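Long-range contacts in enoyl-[acyl-carrier-protein] reductase [FMN] (Thermotoga maritima, PDB 5GVJ), which probably reduces the double bond of enoyl-[acyl-carrier-protein] with NADH through an FMN cofactor, as a member of the nitronate monooxygenase family of TIM-barrel flavoproteins: residues Met22-Thr27 against Gly259-Ala264; Ile43-Met48 against Phe68-Ile73; Leu234-Ala239 against Gly273-Gly278. The protein carries 1 engineered substitution. One frame throughout, in Å; residues are numbered along the deposited sequence.

Contact 1 of 3, residues Met22-Thr27 against Gly259-Ala264; sequences MAWAGT and GSLRRA
W24 and A23, on the FMN-binding loop that follows the first barrel strand 17-18, meet R262 and L261 of the short helix 260-265; A23 binds FMN in another structure of this protein, though no FMN is bound to this chain. The main feature is a CH-pi contact. R262 CG sits 3.4 Å from the centroid of the six-membered ring of W24, only 8° off the ring normal. CG is anti to the backbone N of R262 (chi1 -167°), which helps lay the aliphatic chain over the indole, and CD continues across the same face, 3.6 Å from W24 CH2. The guanidinium takes no part in stacking, since its plane is turned 75° from the indole; its NH1 forms a salt bridge with E267. A long side chain that is greasy near its root and charged at its end therefore suits this place at the surface, and a broad flat ring gives it a surface to lie on. L261 approaches differently, at the indole edge, where its CD2 is 4.0 Å from W24 CD1. The same methyl reaches 3.7 Å from A23 O and 4.3 Å from A23 CB, and M22 CG lies 4.3 Å from it as well. One leucine methyl thus touches three consecutive residues, and no hydrogen bond crosses the contact. A47 packs against the indole face opposite R262, which sandwiches the ring. M22 also touches Y208 of helix 206-214, L261 touches A276, an engineered alanine, and T27 OG1 caps L30 N at the start of helix 28-36.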
ATOM      1  N   MET A  22      -4.554  18.177  -8.859  1.00 28.51           N
ATOM      2  CA  MET A  22      -3.176  18.560  -9.103  1.00 25.97           C
ATOM      3  C   MET A  22      -3.125  19.874  -9.887  1.00 24.06           C
ATOM      4  O   MET A  22      -4.083  20.261 -10.564  1.00 23.03           O
ATOM      5  CB  MET A  22      -2.471  17.437  -9.868  1.00 26.25           C
ATOM      6  CG  MET A  22      -0.975  17.572 -10.030  1.00 33.76           C
ATOM      7  SD  MET A  22      -0.320  16.071 -10.799  1.00 39.66           S
ATOM      8  CE  MET A  22      -1.193  16.015 -12.369  1.00 33.63           C
ATOM      9  N   ALA A  23      -1.996  20.575  -9.779  1.00 23.69           N
ATOM     10  CA  ALA A  23      -1.798  21.761 -10.601  1.00 25.02           C
ATOM     11  C   ALA A  23      -1.838  21.382 -12.077  1.00 26.15           C
ATOM     12  O   ALA A  23      -1.357  20.317 -12.475  1.00 23.91           O
ATOM     13  CB  ALA A  23      -0.472  22.439 -10.264  1.00 25.62           C
ATOM     14  N   TRP A  24      -2.454  22.253 -12.881  1.00 24.27           N
ATOM     15  CA  TRP A  24      -2.579  22.094 -14.331  1.00 24.31           C
ATOM     16  C   TRP A  24      -3.602  21.030 -14.707  1.00 22.78           C
ATOM     17  O   TRP A  24      -4.432  21.276 -15.583  1.00 20.43           O
ATOM     18  CB  TRP A  24      -1.222  21.795 -14.976  1.00 24.18           C
ATOM     19  CG  TRP A  24      -0.233  22.880 -14.734  1.00 27.67           C
ATOM     20  CD1 TRP A  24       0.867  22.826 -13.929  1.00 28.60           C
ATOM     21  CD2 TRP A  24      -0.276  24.209 -15.268  1.00 31.02           C
ATOM     22  NE1 TRP A  24       1.524  24.033 -13.948  1.00 30.15           N
ATOM     23  CE2 TRP A  24       0.843  24.899 -14.763  1.00 31.10           C
ATOM     24  CE3 TRP A  24      -1.139  24.876 -16.145  1.00 30.69           C
ATOM     25  CZ2 TRP A  24       1.117  26.227 -15.096  1.00 29.59           C
ATOM     26  CZ3 TRP A  24      -0.866  26.195 -16.475  1.00 36.85           C
ATOM     27  CH2 TRP A  24       0.254  26.855 -15.952  1.00 31.26           C
ATOM     28  N   ALA A  25      -3.585  19.861 -14.052  1.00 22.72           N
ATOM     29  CA  ALA A  25      -4.555  18.817 -14.387  1.00 19.75           C
ATOM     30  C   ALA A  25      -5.893  19.023 -13.690  1.00 19.72           C
ATOM     31  O   ALA A  25      -6.928  18.577 -14.202  1.00 18.20           O
ATOM     32  CB  ALA A  25      -4.001  17.433 -14.018  1.00 18.86           C
ATOM     33  N   GLY A  26      -5.888  19.657 -12.514  1.00 21.64           N
ATOM     34  CA  GLY A  26      -7.117  19.956 -11.800  1.00 21.84           C
ATOM     35  C   GLY A  26      -7.829  21.179 -12.349  1.00 17.95           C
ATOM     36  O   GLY A  26      -7.952  22.193 -11.656  1.00 17.81           O
ATOM     37  N   THR A  27      -8.302  21.090 -13.590  1.00 17.44           N
ATOM     38  CA  THR A  27      -8.980  22.191 -14.257  1.00 16.66           C
ATOM     39  C   THR A  27     -10.442  22.268 -13.835  1.00 16.88           C
ATOM     40  O   THR A  27     -11.032  21.269 -13.423  1.00 17.00           O
ATOM     41  CB  THR A  27      -8.919  22.013 -15.779  1.00 17.70           C
ATOM     42  OG1 THR A  27      -9.589  20.799 -16.141  1.00 18.02           O
ATOM     43  CG2 THR A  27      -7.481  21.976 -16.282  1.00 19.31           C
ATOM     44  N   GLY A 259       8.616  24.558 -14.558  1.00 44.31           N
ATOM     45  CA  GLY A 259       7.701  24.376 -15.659  1.00 41.10           C
ATOM     46  C   GLY A 259       7.579  22.963 -16.183  1.00 37.09           C
ATOM     47  O   GLY A 259       6.816  22.745 -17.126  1.00 35.97           O
ATOM     48  N   SER A 260       8.281  21.987 -15.592  1.00 40.37           N
ATOM     49  CA  SER A 260       8.301  20.644 -16.173  1.00 36.92           C
ATOM     50  C   SER A 260       6.935  19.970 -16.090  1.00 34.30           C
ATOM     51  O   SER A 260       6.549  19.237 -17.009  1.00 31.35           O
ATOM     52  CB  SER A 260       9.368  19.784 -15.498  1.00 36.82           C
ATOM     53  OG  SER A 260       9.097  19.601 -14.118  1.00 39.73           O
ATOM     54  N   LEU A 261       6.180  20.205 -15.010  1.00 29.75           N
ATOM     55  CA  LEU A 261       4.852  19.603 -14.911  1.00 32.97           C
ATOM     56  C   LEU A 261       3.905  20.190 -15.950  1.00 29.93           C
ATOM     57  O   LEU A 261       3.128  19.456 -16.574  1.00 31.32           O
ATOM     58  CB  LEU A 261       4.279  19.775 -13.499  1.00 33.85           C
ATOM     59  CG  LEU A 261       2.885  19.154 -13.290  1.00 33.42           C
ATOM     60  CD1 LEU A 261       2.922  17.626 -13.413  1.00 30.42           C
ATOM     61  CD2 LEU A 261       2.262  19.573 -11.961  1.00 32.93           C
ATOM     62  N   ARG A 262       3.967  21.506 -16.168  1.00 32.84           N
ATOM     63  CA  ARG A 262       3.122  22.129 -17.184  1.00 30.81           C
ATOM     64  C   ARG A 262       3.427  21.583 -18.576  1.00 29.95           C
ATOM     65  O   ARG A 262       2.512  21.378 -19.383  1.00 26.49           O
ATOM     66  CB  ARG A 262       3.296  23.646 -17.166  1.00 34.02           C
ATOM     67  CG  ARG A 262       2.229  24.379 -17.959  1.00 34.34           C
ATOM     68  CD  ARG A 262       2.678  25.783 -18.350  1.00 42.33           C
ATOM     69  NE  ARG A 262       3.851  25.736 -19.222  1.00 49.62           N
ATOM     70  CZ  ARG A 262       3.801  25.648 -20.549  1.00 48.77           C
ATOM     71  NH1 ARG A 262       2.632  25.613 -21.180  1.00 46.83           N
ATOM     72  NH2 ARG A 262       4.929  25.602 -21.246  1.00 51.51           N
ATOM     73  N   ARG A 263       4.704  21.340 -18.877  1.00 30.00           N
ATOM     74  CA  ARG A 263       5.055  20.851 -20.209  1.00 32.89           C
ATOM     75  C   ARG A 263       4.448  19.479 -20.471  1.00 29.00           C
ATOM     76  O   ARG A 263       4.041  19.178 -21.599  1.00 29.12           O
ATOM     77  CB  ARG A 263       6.575  20.804 -20.386  1.00 35.74           C
ATOM     78  CG  ARG A 263       7.261  22.165 -20.462  1.00 36.37           C
ATOM     79  CD  ARG A 263       8.633  22.048 -21.112  1.00 40.63           C
ATOM     80  NE  ARG A 263       9.613  21.414 -20.237  1.00 45.95           N
ATOM     81  CZ  ARG A 263      10.349  22.067 -19.337  1.00 48.53           C
ATOM     82  NH1 ARG A 263      10.218  23.384 -19.184  1.00 47.48           N
ATOM     83  NH2 ARG A 263      11.222  21.404 -18.582  1.00 48.12           N
ATOM     84  N   ALA A 264       4.380  18.627 -19.444  1.00 30.50           N
ATOM     85  CA  ALA A 264       3.755  17.320 -19.624  1.00 26.92           C
ATOM     86  C   ALA A 264       2.244  17.453 -19.751  1.00 28.28           C
ATOM     87  O   ALA A 264       1.644  16.952 -20.711  1.00 27.65           O
ATOM     88  CB  ALA A 264       4.122  16.394 -18.463  1.00 26.59           C
TER

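Contact 2 of 3, residues Ile43-Met48 against Phe68-Ile73; sequences IGSGAM and FGVNII
I43 and V70 pair as parallel neighbours, as do G44 and N71, the touching parts, 43 to 46 and 68 to 73, running 4° apart. I43 N bonds to G69 O at 2.8 Å, and I43 O receives N71 N at 2.9 Å, the regular ladder of a parallel sheet. Next along the chain, S45 gives both its backbone N (3.1 Å) and its OG (2.7 Å) to N71 O. Chi1 of 76° sets OG between the backbone N and carbonyl carbon of S45, the crowded position, from which the hydroxyl can reach that carbonyl. S45 N comes in within the carbonyl plane, while OG is tilted 25° from it. A small hydroxyl residue fits here because it doubles the grip on N71 O and also accepts from water 1, which in turn accepts from I73 N. Water 2 similarly joins G46 N to N71 ND2, while N71 OD1 bonds to T95 on the next strand, so the amide is held from two directions. I73 CG1 lies 3.6 Å from G46 CA; a beta carbon there would press on it, which is consistent with a glycine here. I43 and V70 share one face of the sheet, with I43 CB 4.2 Å from V70 CG2. Their branched side chains suit a strand and meet the surrounding helices: I43 touches helices 28-36 and 50-63, while V70 and I72 pack on helix 79-88. G44 lies near G21, which binds FMN in another structure of this protein. The strands are joined by helix 50-63 in a classic beta-alpha-beta unit of the TIM barrel, with strand 93-97 lying along the far edge of 68-73.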
ATOM      1  N   ILE A  43     -10.489  21.856  -7.920  1.00 17.69           N
ATOM      2  CA  ILE A  43      -9.673  22.751  -8.732  1.00 16.37           C
ATOM      3  C   ILE A  43      -8.274  22.793  -8.129  1.00 16.89           C
ATOM      4  O   ILE A  43      -8.109  23.111  -6.948  1.00 16.45           O
ATOM      5  CB  ILE A  43     -10.289  24.160  -8.779  1.00 17.64           C
ATOM      6  CG1 ILE A  43     -11.632  24.137  -9.506  1.00 16.33           C
ATOM      7  CG2 ILE A  43      -9.317  25.139  -9.431  1.00 15.51           C
ATOM      8  CD1 ILE A  43     -12.430  25.447  -9.353  1.00 19.06           C
ATOM      9  N   GLY A  44      -7.268  22.468  -8.933  1.00 20.47           N
ATOM     10  CA  GLY A  44      -5.895  22.552  -8.469  1.00 19.65           C
ATOM     11  C   GLY A  44      -5.323  23.939  -8.670  1.00 21.67           C
ATOM     12  O   GLY A  44      -5.124  24.370  -9.813  1.00 21.04           O
ATOM     13  N   SER A  45      -5.065  24.661  -7.582  1.00 19.69           N
ATOM     14  CA  SER A  45      -4.613  26.041  -7.679  1.00 19.53           C
ATOM     15  C   SER A  45      -3.097  26.168  -7.595  1.00 21.63           C
ATOM     16  O   SER A  45      -2.587  27.289  -7.520  1.00 24.72           O
ATOM     17  CB  SER A  45      -5.274  26.901  -6.589  1.00 17.51           C
ATOM     18  OG  SER A  45      -4.700  26.685  -5.308  1.00 19.72           O
ATOM     19  N   GLY A  46      -2.374  25.044  -7.611  1.00 20.92           N
ATOM     20  CA  GLY A  46      -0.953  25.069  -7.304  1.00 22.60           C
ATOM     21  C   GLY A  46      -0.161  26.052  -8.141  1.00 28.86           C
ATOM     22  O   GLY A  46       0.800  26.656  -7.649  1.00 26.69           O
ATOM     23  N   ALA A  47      -0.554  26.235  -9.405  1.00 25.04           N
ATOM     24  CA  ALA A  47       0.117  27.143 -10.329  1.00 26.18           C
ATOM     25  C   ALA A  47      -0.696  28.404 -10.597  1.00 28.35           C
ATOM     26  O   ALA A  47      -0.459  29.090 -11.595  1.00 30.78           O
ATOM     27  CB  ALA A  47       0.416  26.432 -11.649  1.00 27.94           C
ATOM     28  N   MET A  48      -1.651  28.724  -9.734  1.00 27.51           N
ATOM     29  CA  MET A  48      -2.576  29.812  -9.996  1.00 26.62           C
ATOM     30  C   MET A  48      -2.227  31.050  -9.181  1.00 29.17           C
ATOM     31  O   MET A  48      -1.694  30.962  -8.071  1.00 30.59           O
ATOM     32  CB  MET A  48      -4.017  29.388  -9.694  1.00 28.28           C
ATOM     33  CG  MET A  48      -4.640  28.448 -10.720  1.00 21.96           C
ATOM     34  SD  MET A  48      -6.369  28.164 -10.291  1.00 25.10           S
ATOM     35  CE  MET A  48      -6.882  26.958 -11.510  1.00 20.46           C
ATOM     36  N   PHE A  68     -17.736  21.326  -4.528  1.00 14.90           N
ATOM     37  CA  PHE A  68     -16.445  21.188  -5.176  1.00 14.90           C
ATOM     38  C   PHE A  68     -15.394  21.673  -4.195  1.00 16.76           C
ATOM     39  O   PHE A  68     -15.707  22.364  -3.221  1.00 16.15           O
ATOM     40  CB  PHE A  68     -16.381  21.998  -6.477  1.00 14.56           C
ATOM     41  CG  PHE A  68     -16.482  23.484  -6.255  1.00 17.99           C
ATOM     42  CD1 PHE A  68     -17.719  24.087  -6.098  1.00 17.21           C
ATOM     43  CD2 PHE A  68     -15.336  24.270  -6.162  1.00 16.24           C
ATOM     44  CE1 PHE A  68     -17.812  25.449  -5.873  1.00 17.66           C
ATOM     45  CE2 PHE A  68     -15.428  25.635  -5.936  1.00 16.08           C
ATOM     46  CZ  PHE A  68     -16.663  26.219  -5.792  1.00 18.25           C
ATOM     47  N   GLY A  69     -14.144  21.309  -4.458  1.00 15.67           N
ATOM     48  CA  GLY A  69     -13.036  21.746  -3.641  1.00 16.28           C
ATOM     49  C   GLY A  69     -12.021  22.544  -4.438  1.00 16.13           C
ATOM     50  O   GLY A  69     -12.026  22.571  -5.678  1.00 15.54           O
ATOM     51  N   VAL A  70     -11.158  23.230  -3.692  1.00 17.77           N
ATOM     52  CA  VAL A  70      -9.960  23.870  -4.216  1.00 18.00           C
ATOM     53  C   VAL A  70      -8.777  23.345  -3.415  1.00 17.56           C
ATOM     54  O   VAL A  70      -8.793  23.390  -2.178  1.00 15.67           O
ATOM     55  CB  VAL A  70     -10.020  25.405  -4.120  1.00 16.81           C
ATOM     56  CG1 VAL A  70      -8.656  25.992  -4.454  1.00 16.38           C
ATOM     57  CG2 VAL A  70     -11.093  25.970  -5.060  1.00 17.04           C
ATOM     58  N   ASN A  71      -7.761  22.851  -4.115  1.00 17.15           N
ATOM     59  CA  ASN A  71      -6.516  22.435  -3.485  1.00 19.94           C
ATOM     60  C   ASN A  71      -5.516  23.584  -3.509  1.00 19.25           C
ATOM     61  O   ASN A  71      -5.241  24.157  -4.565  1.00 21.87           O
ATOM     62  CB  ASN A  71      -5.926  21.215  -4.192  1.00 18.85           C
ATOM     63  CG  ASN A  71      -4.623  20.758  -3.561  1.00 22.31           C
ATOM     64  OD1 ASN A  71      -4.597  20.348  -2.397  1.00 21.48           O
ATOM     65  ND2 ASN A  71      -3.537  20.840  -4.319  1.00 23.93           N
ATOM     66  N   ILE A  72      -4.957  23.901  -2.347  1.00 20.08           N
ATOM     67  CA  ILE A  72      -4.004  24.993  -2.199  1.00 22.29           C
ATOM     68  C   ILE A  72      -2.660  24.400  -1.799  1.00 22.72           C
ATOM     69  O   ILE A  72      -2.591  23.587  -0.868  1.00 19.52           O
ATOM     70  CB  ILE A  72      -4.498  26.012  -1.157  1.00 22.66           C
ATOM     71  CG1 ILE A  72      -5.720  26.755  -1.710  1.00 20.49           C
ATOM     72  CG2 ILE A  72      -3.380  26.971  -0.757  1.00 21.72           C
ATOM     73  CD1 ILE A  72      -6.325  27.721  -0.751  1.00 24.18           C
ATOM     74  N   ILE A  73      -1.601  24.792  -2.506  1.00 23.84           N
ATOM     75  CA  ILE A  73      -0.242  24.372  -2.172  1.00 24.21           C
ATOM     76  C   ILE A  73       0.369  25.385  -1.209  1.00 28.19           C
ATOM     77  O   ILE A  73       0.533  26.562  -1.553  1.00 26.62           O
ATOM     78  CB  ILE A  73       0.627  24.223  -3.428  1.00 27.02           C
ATOM     79  CG1 ILE A  73       0.001  23.218  -4.392  1.00 24.97           C
ATOM     80  CG2 ILE A  73       2.025  23.777  -3.029  1.00 31.00           C
ATOM     81  CD1 ILE A  73      -0.162  21.846  -3.793  1.00 27.58           C
TER
HETATM   82  O   HOH W   1      -1.819  26.817  -4.505  1.00 22.07           O
HETATM   83  O   HOH W   2      -2.969  22.126  -6.931  1.00 20.03           O

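Contact 3 of 3, residues Leu234-Ala239 against Gly273-Gly278; sequences LRTPFA and GSFAVG. Engineered in segment 273-278: A276 (natural residue Met).
L234 and F275 hold together a buried packing contact outside the parallel barrel sheet, between the end of strand 231-234 with the start of helix 237-242 and the irregular chain between helices 260-265 and 290-309. The two chains run antiparallel here, and L234 N donates to F275 O at 2.8 Å, with 160° at the hydrogen. The return link is made by water 3, which donates to L234 O and accepts from F275 N, and lies in plane at the edge of the F275 ring. Next to this bond and water bridge L234 CB packs 3.8 Å from F275 CB. The side chains of L234 and V277 cross obliquely, with L234 CD1 3.5 Å from V277 CG2, apolar residues suited to a buried place. At the other end T236 CG2 and F238 CB each lie 3.7 Å from G273 O, a buried carbonyl with no polar partner in the model. F238 CG is anti to its backbone N, and the ring presents its edge, CE2, to S274 OG at 3.6 Å; that hydroxyl bonds to S260 OG, and the ring also packs on S260. Replacing F238 by an alanine would probably open a gap beside S274 and S260, leaving S274 OG without the ring edge. G273 suits its place, because a beta carbon would be crowded by the F275 ring. Further along, G278 N bonds to OG1 of T194, which binds FMN in another structure of this protein. The contact thus joins the end of strand 231-234 and helix 237-242 to the chain that passes T194, consistent with a loop region beside the FMN site of a TIM-barrel flavoprotein.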
ATOM      1  N   LEU A 234       6.413   9.210 -14.175  1.00 24.41           N
ATOM      2  CA  LEU A 234       6.587   8.159 -15.168  1.00 28.33           C
ATOM      3  C   LEU A 234       8.054   8.041 -15.574  1.00 26.48           C
ATOM      4  O   LEU A 234       8.802   9.021 -15.559  1.00 26.17           O
ATOM      5  CB  LEU A 234       5.709   8.473 -16.384  1.00 29.98           C
ATOM      6  CG  LEU A 234       4.654   7.474 -16.865  1.00 33.39           C
ATOM      7  CD1 LEU A 234       4.209   6.552 -15.755  1.00 29.29           C
ATOM      8  CD2 LEU A 234       3.464   8.223 -17.423  1.00 28.54           C
ATOM      9  N   ARG A 235       8.472   6.819 -15.927  1.00 30.05           N
ATOM     10  CA  ARG A 235       9.851   6.562 -16.341  1.00 28.56           C
ATOM     11  C   ARG A 235      10.130   7.112 -17.738  1.00 33.18           C
ATOM     12  O   ARG A 235      10.322   6.347 -18.688  1.00 38.31           O
ATOM     13  CB  ARG A 235      10.159   5.060 -16.296  1.00 27.71           C
ATOM     14  CG  ARG A 235      10.307   4.518 -14.884  1.00 33.24           C
ATOM     15  CD  ARG A 235      10.816   3.073 -14.850  1.00 35.17           C
ATOM     16  NE  ARG A 235      10.778   2.547 -13.487  1.00 31.73           N
ATOM     17  CZ  ARG A 235      11.844   2.419 -12.704  1.00 37.95           C
ATOM     18  NH1 ARG A 235      13.039   2.780 -13.148  1.00 44.25           N
ATOM     19  NH2 ARG A 235      11.713   1.940 -11.473  1.00 40.82           N
ATOM     20  N   THR A 236      10.173   8.425 -17.862  1.00 33.45           N
ATOM     21  CA  THR A 236      10.306   9.191 -19.091  1.00 38.88           C
ATOM     22  C   THR A 236      11.759   9.624 -19.292  1.00 40.77           C
ATOM     23  O   THR A 236      12.569   9.555 -18.364  1.00 36.98           O
ATOM     24  CB  THR A 236       9.370  10.412 -19.025  1.00 33.16           C
ATOM     25  OG1 THR A 236       8.931  10.777 -20.337  1.00 47.68           O
ATOM     26  CG2 THR A 236      10.065  11.587 -18.399  1.00 31.97           C
ATOM     27  N   PRO A 237      12.147  10.042 -20.509  1.00 45.42           N
ATOM     28  CA  PRO A 237      13.525  10.538 -20.691  1.00 43.25           C
ATOM     29  C   PRO A 237      13.902  11.660 -19.740  1.00 42.18           C
ATOM     30  O   PRO A 237      15.028  11.685 -19.231  1.00 48.55           O
ATOM     31  CB  PRO A 237      13.529  11.018 -22.150  1.00 43.42           C
ATOM     32  CG  PRO A 237      12.515  10.182 -22.814  1.00 43.85           C
ATOM     33  CD  PRO A 237      11.433   9.941 -21.795  1.00 41.29           C
ATOM     34  N   PHE A 238      12.985  12.595 -19.485  1.00 42.32           N
ATOM     35  CA  PHE A 238      13.293  13.702 -18.589  1.00 41.86           C
ATOM     36  C   PHE A 238      13.483  13.222 -17.158  1.00 43.10           C
ATOM     37  O   PHE A 238      14.321  13.758 -16.425  1.00 44.06           O
ATOM     38  CB  PHE A 238      12.191  14.753 -18.650  1.00 37.11           C
ATOM     39  CG  PHE A 238      12.526  16.011 -17.911  1.00 41.83           C
ATOM     40  CD1 PHE A 238      13.557  16.830 -18.347  1.00 43.78           C
ATOM     41  CD2 PHE A 238      11.817  16.380 -16.781  1.00 38.11           C
ATOM     42  CE1 PHE A 238      13.875  17.991 -17.671  1.00 41.97           C
ATOM     43  CE2 PHE A 238      12.128  17.544 -16.101  1.00 42.89           C
ATOM     44  CZ  PHE A 238      13.161  18.349 -16.546  1.00 43.18           C
ATOM     45  N   ALA A 239      12.707  12.221 -16.734  1.00 43.10           N
ATOM     46  CA  ALA A 239      12.918  11.662 -15.404  1.00 40.09           C
ATOM     47  C   ALA A 239      14.284  11.006 -15.301  1.00 41.93           C
ATOM     48  O   ALA A 239      14.891  11.002 -14.226  1.00 43.04           O
ATOM     49  CB  ALA A 239      11.811  10.664 -15.062  1.00 35.62           C
ATOM     50  N   GLY A 273       8.892  16.983 -20.070  1.00 35.70           N
ATOM     51  CA  GLY A 273       7.739  17.021 -19.185  1.00 33.86           C
ATOM     52  C   GLY A 273       7.919  16.055 -18.024  1.00 33.44           C
ATOM     53  O   GLY A 273       8.478  14.968 -18.179  1.00 29.30           O
ATOM     54  N   SER A 274       7.447  16.472 -16.851  1.00 31.64           N
ATOM     55  CA  SER A 274       7.409  15.611 -15.673  1.00 28.57           C
ATOM     56  C   SER A 274       6.005  15.027 -15.562  1.00 27.50           C
ATOM     57  O   SER A 274       5.039  15.750 -15.296  1.00 24.35           O
ATOM     58  CB  SER A 274       7.789  16.386 -14.413  1.00 28.23           C
ATOM     59  OG  SER A 274       9.192  16.568 -14.359  1.00 34.31           O
ATOM     60  N   PHE A 275       5.888  13.717 -15.778  1.00 25.66           N
ATOM     61  CA  PHE A 275       4.583  13.063 -15.835  1.00 27.27           C
ATOM     62  C   PHE A 275       4.278  12.491 -14.453  1.00 24.88           C
ATOM     63  O   PHE A 275       4.531  11.320 -14.174  1.00 23.26           O
ATOM     64  CB  PHE A 275       4.570  12.008 -16.934  1.00 26.38           C
ATOM     65  CG  PHE A 275       4.578  12.601 -18.316  1.00 26.65           C
ATOM     66  CD1 PHE A 275       5.761  13.045 -18.890  1.00 29.10           C
ATOM     67  CD2 PHE A 275       3.396  12.747 -19.025  1.00 24.89           C
ATOM     68  CE1 PHE A 275       5.768  13.608 -20.162  1.00 29.16           C
ATOM     69  CE2 PHE A 275       3.397  13.308 -20.299  1.00 28.24           C
ATOM     70  CZ  PHE A 275       4.584  13.738 -20.861  1.00 28.88           C
ATOM     71  N   ALA A 276       3.727  13.344 -13.588  1.00 22.90           N
ATOM     72  CA  ALA A 276       3.430  13.011 -12.191  1.00 27.07           C
ATOM     73  C   ALA A 276       2.212  12.097 -12.143  1.00 28.99           C
ATOM     74  O   ALA A 276       1.069  12.549 -12.059  1.00 31.89           O
ATOM     75  CB  ALA A 276       3.186  14.279 -11.381  1.00 24.44           C
ATOM     76  N   VAL A 277       2.453  10.792 -12.209  1.00 23.33           N
ATOM     77  CA  VAL A 277       1.379   9.813 -12.130  1.00 22.50           C
ATOM     78  C   VAL A 277       1.797   8.731 -11.141  1.00 21.80           C
ATOM     79  O   VAL A 277       2.986   8.444 -10.966  1.00 20.31           O
ATOM     80  CB  VAL A 277       1.017   9.209 -13.518  1.00 22.88           C
ATOM     81  CG1 VAL A 277       1.381  10.164 -14.658  1.00 25.03           C
ATOM     82  CG2 VAL A 277       1.634   7.861 -13.719  1.00 23.97           C
ATOM     83  N   GLY A 278       0.801   8.150 -10.467  1.00 20.68           N
ATOM     84  CA  GLY A 278       1.050   7.179  -9.426  1.00 18.89           C
ATOM     85  C   GLY A 278       1.116   5.765  -9.960  1.00 17.98           C
ATOM     86  O   GLY A 278       0.897   5.500 -11.141  1.00 16.58           O
TER
HETATM   87  O   HOH W   3       7.973  11.812 -16.121  1.00 26.99           O

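In the fold
Contacts 1 and 2 have centres about 11 Å apart and touch directly: G26 O probably accepts a hydrogen bond from G44 N. Contacts 1 and 3, centres about 12 Å apart, meet through S260 and S274, whereas contacts 2 and 3 have centres about 21 Å apart, nearest atoms about 11 Å. Along the chain both segments of contact 2 fall between those of contact 1, while contacts 1 and 3 alternate as 22-27, 234-239, 259-264, 273-278. Contact 2 belongs to the barrel sheet. Contacts 1 and 3 bring late-chain elements, helices 260-265 and 237-242 among them, beside the early strands joined in contact 2, near residues that bind FMN in another structure of this protein.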